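Local coordinates for protein amine Dehydrogenase (Pseudomonas putida, PDB 1JMX) that carries two covalently bound c-type hemes as the alpha subunit of a quinohemoprotein amine dehydrogenase and probably passes electrons on from amine oxidation, at residues 247-252 against 263-268; 268-272 against 387-392; 305-311 against 327-332; 184-188 against 287-291. All coordinates share one frame. Residues are numbered along the deposited sequence.

Contact 1 (247-252 against 263-268); sequences ANLRQV and RMFEAE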
loop_
_atom_site.group_PDB
_atom_site.type_symbol
_atom_site.label_atom_id
_atom_site.label_comp_id
_atom_site.label_asym_id
_atom_site.label_seq_id
_atom_site.Cartn_x
_atom_site.Cartn_y
_atom_site.Cartn_z
ATOM N N ALA A 247 -27.750 -4.548 -6.012
ATOM C CA ALA A 247 -26.501 -4.512 -5.267
ATOM C C ALA A 247 -26.612 -4.981 -3.828
ATOM O O ALA A 247 -27.606 -4.721 -3.144
ATOM C CB ALA A 247 -25.917 -3.097 -5.306
ATOM N N ASN A 248 -25.598 -5.715 -3.388
ATOM C CA ASN A 248 -25.540 -6.167 -2.012
ATOM C C ASN A 248 -24.801 -5.082 -1.264
ATOM O O ASN A 248 -23.719 -4.669 -1.676
ATOM C CB ASN A 248 -24.771 -7.479 -1.892
ATOM C CG ASN A 248 -25.667 -8.685 -2.053
ATOM O OD1 ASN A 248 -26.214 -9.210 -1.070
ATOM N ND2 ASN A 248 -25.847 -9.124 -3.297
ATOM N N LEU A 249 -25.409 -4.584 -0.196
ATOM C CA LEU A 249 -24.788 -3.545 0.599
ATOM C C LEU A 249 -24.440 -4.067 1.984
ATOM O O LEU A 249 -25.254 -4.721 2.626
ATOM C CB LEU A 249 -25.722 -2.344 0.741
ATOM C CG LEU A 249 -26.300 -1.692 -0.518
ATOM C CD1 LEU A 249 -26.888 -0.347 -0.142
ATOM C CD2 LEU A 249 -25.238 -1.501 -1.576
ATOM N N ARG A 250 -23.200 -3.836 2.399
ATOM C CA ARG A 250 -22.730 -4.221 3.719
ATOM C C ARG A 250 -23.095 -3.081 4.675
ATOM O O ARG A 250 -23.064 -1.910 4.303
ATOM C CB ARG A 250 -21.211 -4.383 3.706
ATOM C CG ARG A 250 -20.691 -5.811 3.729
ATOM C CD ARG A 250 -21.131 -6.634 2.515
ATOM N NE ARG A 250 -20.341 -7.868 2.379
ATOM C CZ ARG A 250 -20.590 -8.854 1.512
ATOM N NH1 ARG A 250 -21.630 -8.786 0.678
ATOM N NH2 ARG A 250 -19.758 -9.895 1.437
ATOM N N GLN A 251 -23.443 -3.428 5.906
ATOM C CA GLN A 251 -23.790 -2.446 6.916
ATOM C C GLN A 251 -22.817 -2.621 8.065
ATOM O O GLN A 251 -22.730 -3.696 8.647
ATOM C CB GLN A 251 -25.205 -2.684 7.457
ATOM C CG GLN A 251 -26.319 -2.633 6.430
ATOM C CD GLN A 251 -27.686 -2.780 7.062
ATOM O OE1 GLN A 251 -27.883 -3.596 7.963
ATOM N NE2 GLN A 251 -28.636 -1.979 6.602
ATOM N N VAL A 252 -22.053 -1.583 8.364
ATOM C CA VAL A 252 -21.122 -1.628 9.479
ATOM C C VAL A 252 -21.568 -0.504 10.414
ATOM O O VAL A 252 -21.235 0.673 10.213
ATOM C CB VAL A 252 -19.656 -1.433 9.016
ATOM C CG1 VAL A 252 -18.728 -1.350 10.209
ATOM C CG2 VAL A 252 -19.245 -2.574 8.093
ATOM N N ARG A 263 -22.014 3.105 8.416
ATOM C CA ARG A 263 -21.975 3.289 6.983
ATOM C C ARG A 263 -22.480 2.054 6.265
ATOM O O ARG A 263 -22.283 0.931 6.718
ATOM C CB ARG A 263 -20.538 3.602 6.565
ATOM C CG ARG A 263 -20.332 3.930 5.105
ATOM C CD ARG A 263 -18.924 4.438 4.882
ATOM N NE ARG A 263 -18.729 4.904 3.519
ATOM C CZ ARG A 263 -18.119 4.207 2.573
ATOM N NH1 ARG A 263 -17.626 3.004 2.835
ATOM N NH2 ARG A 263 -18.051 4.695 1.349
ATOM N N MET A 264 -23.173 2.279 5.158
ATOM C CA MET A 264 -23.705 1.205 4.346
ATOM C C MET A 264 -23.082 1.385 2.974
ATOM O O MET A 264 -23.243 2.431 2.357
ATOM C CB MET A 264 -25.218 1.326 4.254
ATOM C CG MET A 264 -25.945 0.027 4.443
ATOM S SD MET A 264 -27.712 0.296 4.395
ATOM C CE MET A 264 -28.196 -0.951 3.237
ATOM N N PHE A 265 -22.361 0.375 2.498
ATOM C CA PHE A 265 -21.692 0.477 1.205
ATOM C C PHE A 265 -21.815 -0.771 0.351
ATOM O O PHE A 265 -22.180 -1.835 0.832
ATOM C CB PHE A 265 -20.210 0.800 1.422
ATOM C CG PHE A 265 -19.500 -0.179 2.314
ATOM C CD1 PHE A 265 -18.824 -1.273 1.774
ATOM C CD2 PHE A 265 -19.521 -0.020 3.693
ATOM C CE1 PHE A 265 -18.182 -2.193 2.596
ATOM C CE2 PHE A 265 -18.882 -0.935 4.527
ATOM C CZ PHE A 265 -18.210 -2.026 3.977
ATOM N N GLU A 266 -21.507 -0.636 -0.932
ATOM C CA GLU A 266 -21.552 -1.773 -1.823
ATOM C C GLU A 266 -20.455 -2.745 -1.434
ATOM O O GLU A 266 -19.280 -2.381 -1.360
ATOM C CB GLU A 266 -21.353 -1.329 -3.253
ATOM C CG GLU A 266 -22.575 -0.736 -3.874
ATOM C CD GLU A 266 -22.439 -0.657 -5.361
ATOM O OE1 GLU A 266 -22.486 0.467 -5.889
ATOM O OE2 GLU A 266 -22.269 -1.718 -6.003
ATOM N N ALA A 267 -20.860 -3.983 -1.174
ATOM C CA ALA A 267 -19.956 -5.058 -0.773
ATOM C C ALA A 267 -18.738 -5.158 -1.678
ATOM O O ALA A 267 -17.645 -5.497 -1.235
ATOM C CB ALA A 267 -20.703 -6.364 -0.788
ATOM N N GLU A 268 -18.934 -4.777 -2.932
ATOM C CA GLU A 268 -17.904 -4.854 -3.951
ATOM C C GLU A 268 -17.127 -3.547 -4.164
ATOM O O GLU A 268 -15.987 -3.554 -4.642
ATOM C CB GLU A 268 -18.560 -5.295 -5.264
ATOM C CG GLU A 268 -19.585 -6.444 -5.117
ATOM C CD GLU A 268 -20.925 -6.034 -4.443
ATOM O OE1 GLU A 268 -21.331 -4.847 -4.554
ATOM O OE2 GLU A 268 -21.570 -6.913 -3.802
#
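Strands 247-256 and 259-266 form one of the beta hairpins of the eight-stranded antiparallel barrel of domain II, and this contact covers the part of the ladder that runs away from the hairpin turn. Arg-263 opens it with a hydrogen-bonded pair: Arg-263 N reaches Val-252 O at 3.1 Å, and Val-252 N returns to Arg-263 O at 3.0 Å. Its guanidinium leads away from the partner strand to the carbonyl oxygens of Asp-270 and Glu-83. Met-264 sits opposite Gln-251 in a non-hydrogen-bonded pair, both side chains on one face; Gln-251 NE2 makes a weak hydrogen bond to Met-264 SD at 3.3 Å, while Gln-251 OE1 is held by Trp-238. Farther along the same side chain, Met-264 CE packs on Leu-249 CD1 at 3.7 Å. Phe-265 restores the hydrogen-bonded pairing, this time with Arg-250, and its p rotamer swings the ring over that strand: Val-252 CG2 lies at the ring edge, and Arg-250 CB makes a CH-pi contact over the face. Glu-266 pairs with Leu-249, but here the side chains diverge as regular pairing ends. Ala-267 is already outside the strand, yet its N still donates to Asn-248 O at 3.0 Å, and its methyl CB lies over one face of the Arg-250 guanidinium, 3.0 Å from NH1.

Contact 2 (268-272 against 387-392); sequences EHDER and PKVQGR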
loop_
_atom_site.group_PDB
_atom_site.type_symbol
_atom_site.label_atom_id
_atom_site.label_comp_id
_atom_site.label_asym_id
_atom_site.label_seq_id
_atom_site.Cartn_x
_atom_site.Cartn_y
_atom_site.Cartn_z
ATOM N N GLU A 268 -18.934 -4.777 -2.932
ATOM C CA GLU A 268 -17.904 -4.854 -3.951
ATOM C C GLU A 268 -17.127 -3.547 -4.164
ATOM O O GLU A 268 -15.987 -3.554 -4.642
ATOM C CB GLU A 268 -18.560 -5.295 -5.264
ATOM C CG GLU A 268 -19.585 -6.444 -5.117
ATOM C CD GLU A 268 -20.925 -6.034 -4.443
ATOM O OE1 GLU A 268 -21.331 -4.847 -4.554
ATOM O OE2 GLU A 268 -21.570 -6.913 -3.802
ATOM N N HIS A 269 -17.745 -2.428 -3.796
ATOM C CA HIS A 269 -17.139 -1.119 -3.981
ATOM C C HIS A 269 -17.366 -0.277 -2.741
ATOM O O HIS A 269 -18.463 0.252 -2.537
ATOM C CB HIS A 269 -17.794 -0.437 -5.178
ATOM C CG HIS A 269 -18.011 -1.348 -6.342
ATOM N ND1 HIS A 269 -17.061 -1.551 -7.321
ATOM C CD2 HIS A 269 -19.056 -2.146 -6.659
ATOM C CE1 HIS A 269 -17.509 -2.437 -8.191
ATOM N NE2 HIS A 269 -18.716 -2.816 -7.810
ATOM N N ASP A 270 -16.334 -0.137 -1.917
ATOM C CA ASP A 270 -16.499 0.638 -0.699
ATOM C C ASP A 270 -16.461 2.154 -0.793
ATOM O O ASP A 270 -16.637 2.824 0.214
ATOM C CB ASP A 270 -15.623 0.117 0.442
ATOM C CG ASP A 270 -14.213 -0.160 0.021
ATOM O OD1 ASP A 270 -13.825 -1.344 0.055
ATOM O OD2 ASP A 270 -13.499 0.803 -0.320
ATOM N N GLU A 271 -16.227 2.694 -1.986
ATOM C CA GLU A 271 -16.253 4.148 -2.173
ATOM C C GLU A 271 -17.701 4.520 -2.464
ATOM O O GLU A 271 -18.075 5.684 -2.426
ATOM C CB GLU A 271 -15.392 4.632 -3.358
ATOM C CG GLU A 271 -14.582 3.593 -4.113
ATOM C CD GLU A 271 -15.400 2.737 -5.059
ATOM O OE1 GLU A 271 -15.861 3.234 -6.107
ATOM O OE2 GLU A 271 -15.544 1.542 -4.762
ATOM N N ARG A 272 -18.498 3.514 -2.802
ATOM C CA ARG A 272 -19.902 3.714 -3.115
ATOM C C ARG A 272 -20.731 3.332 -1.899
ATOM O O ARG A 272 -21.092 2.170 -1.710
ATOM C CB ARG A 272 -20.266 2.873 -4.333
ATOM C CG ARG A 272 -19.229 3.018 -5.420
ATOM C CD ARG A 272 -19.465 2.120 -6.590
ATOM N NE ARG A 272 -18.240 1.986 -7.366
ATOM C CZ ARG A 272 -18.138 1.330 -8.514
ATOM N NH1 ARG A 272 -19.200 0.740 -9.045
ATOM N NH2 ARG A 272 -16.960 1.223 -9.106
ATOM N N PRO A 387 -11.849 -4.111 -9.264
ATOM C CA PRO A 387 -12.813 -3.153 -9.821
ATOM C C PRO A 387 -12.276 -1.712 -9.836
ATOM O O PRO A 387 -11.306 -1.389 -9.146
ATOM C CB PRO A 387 -13.987 -3.278 -8.859
ATOM C CG PRO A 387 -13.281 -3.393 -7.542
ATOM C CD PRO A 387 -12.163 -4.396 -7.851
ATOM N N LYS A 388 -12.912 -0.856 -10.628
ATOM C CA LYS A 388 -12.523 0.552 -10.691
ATOM C C LYS A 388 -12.985 1.218 -9.397
ATOM O O LYS A 388 -14.010 0.843 -8.831
ATOM C CB LYS A 388 -13.195 1.258 -11.871
ATOM C CG LYS A 388 -12.930 0.647 -13.218
ATOM C CD LYS A 388 -13.498 1.508 -14.315
ATOM C CE LYS A 388 -13.226 0.928 -15.691
ATOM N NZ LYS A 388 -13.542 1.907 -16.775
ATOM N N VAL A 389 -12.187 2.149 -8.894
ATOM C CA VAL A 389 -12.529 2.886 -7.685
ATOM C C VAL A 389 -12.843 4.311 -8.136
ATOM O O VAL A 389 -11.969 5.034 -8.615
ATOM C CB VAL A 389 -11.377 2.875 -6.649
ATOM C CG1 VAL A 389 -11.693 3.799 -5.488
ATOM C CG2 VAL A 389 -11.148 1.456 -6.139
ATOM N N GLN A 390 -14.123 4.667 -8.042
ATOM C CA GLN A 390 -14.609 5.979 -8.444
ATOM C C GLN A 390 -14.275 7.115 -7.489
ATOM O O GLN A 390 -14.056 6.916 -6.291
ATOM C CB GLN A 390 -16.135 5.970 -8.549
ATOM C CG GLN A 390 -16.757 4.982 -9.495
ATOM C CD GLN A 390 -18.264 4.904 -9.301
ATOM O OE1 GLN A 390 -18.789 5.269 -8.248
ATOM N NE2 GLN A 390 -18.962 4.425 -10.319
ATOM N N GLY A 391 -14.260 8.315 -8.050
ATOM C CA GLY A 391 -14.082 9.513 -7.258
ATOM C C GLY A 391 -15.530 9.984 -7.152
ATOM O O GLY A 391 -16.252 9.979 -8.149
ATOM N N ARG A 392 -16.003 10.285 -5.950
ATOM C CA ARG A 392 -17.383 10.748 -5.785
ATOM C C ARG A 392 -17.336 12.049 -5.028
ATOM O O ARG A 392 -16.815 12.108 -3.915
ATOM C CB ARG A 392 -18.216 9.705 -5.057
ATOM C CG ARG A 392 -18.464 8.472 -5.893
ATOM C CD ARG A 392 -19.272 7.467 -5.122
ATOM N NE ARG A 392 -19.937 6.550 -6.033
ATOM C CZ ARG A 392 -21.176 6.715 -6.474
ATOM N NH1 ARG A 392 -21.894 7.762 -6.081
ATOM N NH2 ARG A 392 -21.685 5.847 -7.333
HETATM O O HOH W 1 -14.643 -0.335 -6.262
#
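This is a polar surface contact between domains: segment 268-272, which follows strand 259-266 of the domain II barrel and turns a corner at 270-272, meets the loop that leads into strand 391-400 of domain IV. A type I beta turn from His-269 to Arg-272 shapes the first side and directs Glu-271 at the loop. Glu-271 OE1 accepts a hydrogen bond from Gln-390 N at 3.0 Å and also forms a salt bridge with Arg-272 NE at 3.0 Å, so one carboxylate oxygen ties the turn both to itself and to the other domain. Arg-272 extends to the loop backbone, where its NH2 makes a weak hydrogen bond to Lys-388 O at 3.0 Å. A water joins the same carbonyl to the turn, donating to Lys-388 O (2.9 Å) and to Glu-271 OE2 (2.6 Å) and lying 2.9 Å from His-269 ND1. Carbon contacts fill in between: Glu-271 CG meets Val-389 CG1 at 3.2 Å, and His-269 CE1 meets Pro-387 CB at 3.7 Å. Around this interface, Arg-272 pairs through its backbone with Glu-266 of strand 259-266, whereas Gly-391 does so with Phe-443 of strand 442-445, whose Val-442 touches both Gln-390 and Arg-392.

Contact 3 (305-311 against 327-332); sequences VGSGLAG and QTPTLV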
loop_
_atom_site.group_PDB
_atom_site.type_symbol
_atom_site.label_atom_id
_atom_site.label_comp_id
_atom_site.label_asym_id
_atom_site.label_seq_id
_atom_site.Cartn_x
_atom_site.Cartn_y
_atom_site.Cartn_z
ATOM N N VAL A 305 -37.249 13.688 8.939
ATOM C CA VAL A 305 -37.083 12.268 9.228
ATOM C C VAL A 305 -36.906 12.128 10.729
ATOM O O VAL A 305 -36.279 12.982 11.365
ATOM C CB VAL A 305 -35.832 11.693 8.506
ATOM C CG1 VAL A 305 -35.836 10.173 8.561
ATOM C CG2 VAL A 305 -35.781 12.180 7.068
ATOM N N GLY A 306 -37.491 11.081 11.304
ATOM C CA GLY A 306 -37.355 10.890 12.733
ATOM C C GLY A 306 -38.188 9.774 13.308
ATOM O O GLY A 306 -38.760 8.962 12.582
ATOM N N SER A 307 -38.231 9.730 14.634
ATOM C CA SER A 307 -38.992 8.722 15.348
ATOM C C SER A 307 -39.926 9.386 16.358
ATOM O O SER A 307 -39.508 10.255 17.126
ATOM C CB SER A 307 -38.038 7.756 16.057
ATOM O OG SER A 307 -38.750 6.758 16.770
ATOM N N GLY A 308 -41.193 8.973 16.344
ATOM C CA GLY A 308 -42.176 9.526 17.261
ATOM C C GLY A 308 -42.493 10.984 16.981
ATOM O O GLY A 308 -42.586 11.797 17.908
ATOM N N LEU A 309 -42.652 11.316 15.703
ATOM C CA LEU A 309 -42.959 12.686 15.297
ATOM C C LEU A 309 -44.442 13.005 15.477
ATOM O O LEU A 309 -45.308 12.395 14.844
ATOM C CB LEU A 309 -42.548 12.931 13.836
ATOM C CG LEU A 309 -41.068 12.772 13.465
ATOM C CD1 LEU A 309 -40.869 13.108 11.996
ATOM C CD2 LEU A 309 -40.201 13.662 14.345
ATOM N N ALA A 310 -44.728 13.944 16.366
ATOM C CA ALA A 310 -46.104 14.360 16.618
ATOM C C ALA A 310 -46.088 15.843 16.949
ATOM O O ALA A 310 -45.249 16.325 17.732
ATOM C CB ALA A 310 -46.721 13.566 17.761
ATOM N N GLY A 311 -47.004 16.572 16.325
ATOM C CA GLY A 311 -47.073 17.994 16.558
ATOM C C GLY A 311 -47.051 18.758 15.263
ATOM O O GLY A 311 -47.156 18.193 14.171
ATOM N N GLN A 327 -47.794 13.373 6.826
ATOM C CA GLN A 327 -47.360 13.384 8.216
ATOM C C GLN A 327 -47.534 12.070 8.966
ATOM O O GLN A 327 -48.587 11.810 9.563
ATOM C CB GLN A 327 -48.007 14.530 9.010
ATOM C CG GLN A 327 -47.746 14.425 10.521
ATOM C CD GLN A 327 -47.617 15.758 11.237
ATOM O OE1 GLN A 327 -47.063 15.826 12.348
ATOM N NE2 GLN A 327 -48.128 16.824 10.621
ATOM N N THR A 328 -46.509 11.225 8.902
ATOM C CA THR A 328 -46.524 9.966 9.633
ATOM C C THR A 328 -45.526 10.155 10.771
ATOM O O THR A 328 -44.802 11.161 10.815
ATOM C CB THR A 328 -46.141 8.741 8.746
ATOM O OG1 THR A 328 -44.854 8.937 8.138
ATOM C CG2 THR A 328 -47.181 8.527 7.666
ATOM N N PRO A 329 -45.514 9.231 11.741
ATOM C CA PRO A 329 -44.589 9.331 12.876
ATOM C C PRO A 329 -43.095 9.319 12.543
ATOM O O PRO A 329 -42.280 9.799 13.331
ATOM C CB PRO A 329 -44.986 8.132 13.745
ATOM C CG PRO A 329 -45.620 7.166 12.754
ATOM C CD PRO A 329 -46.435 8.095 11.909
ATOM N N THR A 330 -42.730 8.789 11.382
ATOM C CA THR A 330 -41.321 8.723 11.007
ATOM C C THR A 330 -40.936 9.595 9.819
ATOM O O THR A 330 -39.755 9.698 9.481
ATOM C CB THR A 330 -40.897 7.272 10.692
ATOM O OG1 THR A 330 -41.651 6.783 9.575
ATOM C CG2 THR A 330 -41.131 6.372 11.896
ATOM N N LEU A 331 -41.923 10.220 9.188
ATOM C CA LEU A 331 -41.660 11.050 8.024
ATOM C C LEU A 331 -42.731 12.125 7.849
ATOM O O LEU A 331 -43.924 11.827 7.755
ATOM C CB LEU A 331 -41.597 10.166 6.770
ATOM C CG LEU A 331 -40.682 10.573 5.606
ATOM C CD1 LEU A 331 -40.759 9.531 4.498
ATOM C CD2 LEU A 331 -41.081 11.930 5.068
ATOM N N VAL A 332 -42.295 13.379 7.809
ATOM C CA VAL A 332 -43.204 14.500 7.620
ATOM C C VAL A 332 -42.778 15.275 6.376
ATOM O O VAL A 332 -41.694 15.840 6.341
ATOM C CB VAL A 332 -43.208 15.442 8.858
ATOM C CG1 VAL A 332 -44.151 16.624 8.633
ATOM C CG2 VAL A 332 -43.633 14.663 10.108
#
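Leu-309 gives up 75 Å² here, more than any other residue of the two segments. It lies beyond the end of strand 299-307, where the chain bends round at Gly-308 with positive phi and brings the leucine back toward segment 327-332. Leu-309 N donates to Pro-329 O at 2.8 Å, and the side chain, in the m,t rotamer, carries CD1 to Val-332 CG2 at 3.7 Å. Pro-329, with 57 Å² covered, supplies the carbonyl that accepts this bond, and Leu-309 CA and Pro-329 CA come within 4.4 Å. The surroundings belong to the seven-stranded mixed sheet of domain III, a member of the E-set group; in it strand 299-307 lies antiparallel to strand 331-338, which begins at the end of a tight turn, where Thr-328 N donates to Leu-331 O at 2.9 Å. Val-305 and Leu-331 form a non-hydrogen-bonded bridge with both side chains on one face, the face that also meets Arg-197 of the domain II barrel. Thr-330, burying 53 Å², joins turn to strand: its carbonyl O accepts from Gly-306 N at 3.2 Å, and its CA approaches Gly-306 O at 3.0 Å in a CA-H...O contact. Its CA-to-CB bond points away from 305-311, and the side chain touches Val-199 and Ala-185 in two strands of that barrel.

Contact 4 (184-188 against 287-291); sequences WAFSG and LAVQP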
loop_
_atom_site.group_PDB
_atom_site.type_symbol
_atom_site.label_atom_id
_atom_site.label_comp_id
_atom_site.label_asym_id
_atom_site.label_seq_id
_atom_site.Cartn_x
_atom_site.Cartn_y
_atom_site.Cartn_z
ATOM N N TRP A 184 -36.942 0.730 12.838
ATOM C CA TRP A 184 -35.873 1.704 12.944
ATOM C C TRP A 184 -35.940 2.756 11.854
ATOM O O TRP A 184 -35.680 2.465 10.693
ATOM C CB TRP A 184 -34.512 1.004 12.865
ATOM C CG TRP A 184 -34.156 0.203 14.072
ATOM C CD1 TRP A 184 -34.675 -1.010 14.441
ATOM C CD2 TRP A 184 -33.166 0.533 15.053
ATOM N NE1 TRP A 184 -34.064 -1.454 15.587
ATOM C CE2 TRP A 184 -33.133 -0.529 15.986
ATOM C CE3 TRP A 184 -32.301 1.622 15.235
ATOM C CZ2 TRP A 184 -32.264 -0.534 17.086
ATOM C CZ3 TRP A 184 -31.440 1.618 16.329
ATOM C CH2 TRP A 184 -31.428 0.546 17.239
ATOM N N ALA A 185 -36.252 3.988 12.235
ATOM C CA ALA A 185 -36.311 5.081 11.270
ATOM C C ALA A 185 -34.883 5.470 10.930
ATOM O O ALA A 185 -34.077 5.709 11.828
ATOM C CB ALA A 185 -37.048 6.281 11.868
ATOM N N PHE A 186 -34.553 5.514 9.647
ATOM C CA PHE A 186 -33.203 5.890 9.260
ATOM C C PHE A 186 -33.108 7.067 8.288
ATOM O O PHE A 186 -34.048 7.391 7.552
ATOM C CB PHE A 186 -32.412 4.676 8.731
ATOM C CG PHE A 186 -32.843 4.196 7.368
ATOM C CD1 PHE A 186 -33.715 3.122 7.238
ATOM C CD2 PHE A 186 -32.358 4.808 6.211
ATOM C CE1 PHE A 186 -34.101 2.658 5.979
ATOM C CE2 PHE A 186 -32.739 4.353 4.948
ATOM C CZ PHE A 186 -33.612 3.275 4.832
ATOM N N SER A 187 -31.937 7.690 8.308
ATOM C CA SER A 187 -31.614 8.820 7.459
ATOM C C SER A 187 -30.158 8.617 7.061
ATOM O O SER A 187 -29.367 8.073 7.826
ATOM C CB SER A 187 -31.764 10.124 8.240
ATOM O OG SER A 187 -31.460 11.230 7.421
ATOM N N GLY A 188 -29.813 9.047 5.858
ATOM C CA GLY A 188 -28.453 8.898 5.391
ATOM C C GLY A 188 -28.193 9.724 4.151
ATOM O O GLY A 188 -29.100 10.361 3.615
ATOM N N LEU A 287 -34.313 12.991 13.544
ATOM C CA LEU A 287 -33.103 12.646 12.803
ATOM C C LEU A 287 -32.499 13.685 11.866
ATOM O O LEU A 287 -31.332 14.047 12.017
ATOM C CB LEU A 287 -33.315 11.359 12.006
ATOM C CG LEU A 287 -33.207 10.014 12.715
ATOM C CD1 LEU A 287 -33.226 8.917 11.654
ATOM C CD2 LEU A 287 -31.909 9.949 13.517
ATOM N N ALA A 288 -33.268 14.122 10.872
ATOM C CA ALA A 288 -32.761 15.082 9.902
ATOM C C ALA A 288 -33.832 15.864 9.132
ATOM O O ALA A 288 -35.019 15.547 9.193
ATOM C CB ALA A 288 -31.847 14.355 8.917
ATOM N N VAL A 289 -33.385 16.919 8.450
ATOM C CA VAL A 289 -34.226 17.763 7.613
ATOM C C VAL A 289 -33.633 17.484 6.237
ATOM O O VAL A 289 -32.413 17.499 6.080
ATOM C CB VAL A 289 -34.030 19.275 7.925
ATOM C CG1 VAL A 289 -35.124 20.099 7.272
ATOM C CG2 VAL A 289 -34.000 19.522 9.411
ATOM N N GLN A 290 -34.473 17.196 5.250
ATOM C CA GLN A 290 -33.981 16.909 3.906
ATOM C C GLN A 290 -34.794 17.670 2.860
ATOM O O GLN A 290 -35.929 17.311 2.581
ATOM C CB GLN A 290 -34.062 15.400 3.621
ATOM C CG GLN A 290 -33.405 14.508 4.682
ATOM C CD GLN A 290 -33.399 13.036 4.300
ATOM O OE1 GLN A 290 -34.174 12.601 3.458
ATOM N NE2 GLN A 290 -32.509 12.269 4.912
ATOM N N PRO A 291 -34.211 18.712 2.242
ATOM C CA PRO A 291 -32.863 19.268 2.413
ATOM C C PRO A 291 -32.718 20.014 3.722
ATOM O O PRO A 291 -33.711 20.324 4.381
ATOM C CB PRO A 291 -32.743 20.252 1.248
ATOM C CG PRO A 291 -33.754 19.760 0.250
ATOM C CD PRO A 291 -34.901 19.386 1.128
#
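Three side chains do most of the work where strand 184-188 of the domain II barrel packs against strand 287-290 of domain III; the strands belong to different sheets, and their short axes pass 7.1 Å apart at 50°. Leu-287, in the m,t rotamer, extends CD1 to 3.3 Å from Ala-185 O and 3.9 Å from Ser-187 CB. It shares a classic beta bulge with Ala-288, both residues facing Val-305. Ser-187 adopts the t rotamer, which sets OG 3.5 Å from Ala-288 CB and 2.9 Å from Gln-290 NE2. Gln-290, also m,t, stretches toward the barrel, where its amide is held by Arg-197 and the carbonyl of Val-196. Phe-186 points the opposite way, with its ring meeting that of Phe-276. The seam thus mixes a leucine methyl resting on backbone with a buried glutamine amide whose polar needs are met by strand 194-204, implying that between 184-188 and 287-291 domain III meets the barrel through side chains and does not extend its backbone ladder.

How the contacts relate
Contacts 1 and 3 each pair neighbouring strands within one domain, so backbone hydrogen bonds dominate; contacts 2 and 4 bring domain II against domains IV and III and rely on side chains. Contact 2 is the surface one, built from charged side chains that reach backbone atoms, with a bridging water, whereas the other three are partly buried. Contacts 1 and 2 share Glu-268 and touch directly, with Arg-263 NH2 2.6 Å from Asp-270 O and Glu-266 N 2.9 Å from Arg-272 O. Contacts 3 and 4 meet where Val-305 N lies 2.9 Å from Ala-288 O. Contacts 1, 2 and 4 all reach the barrel, yet contacts 2 and 4 have centres about 24 Å apart.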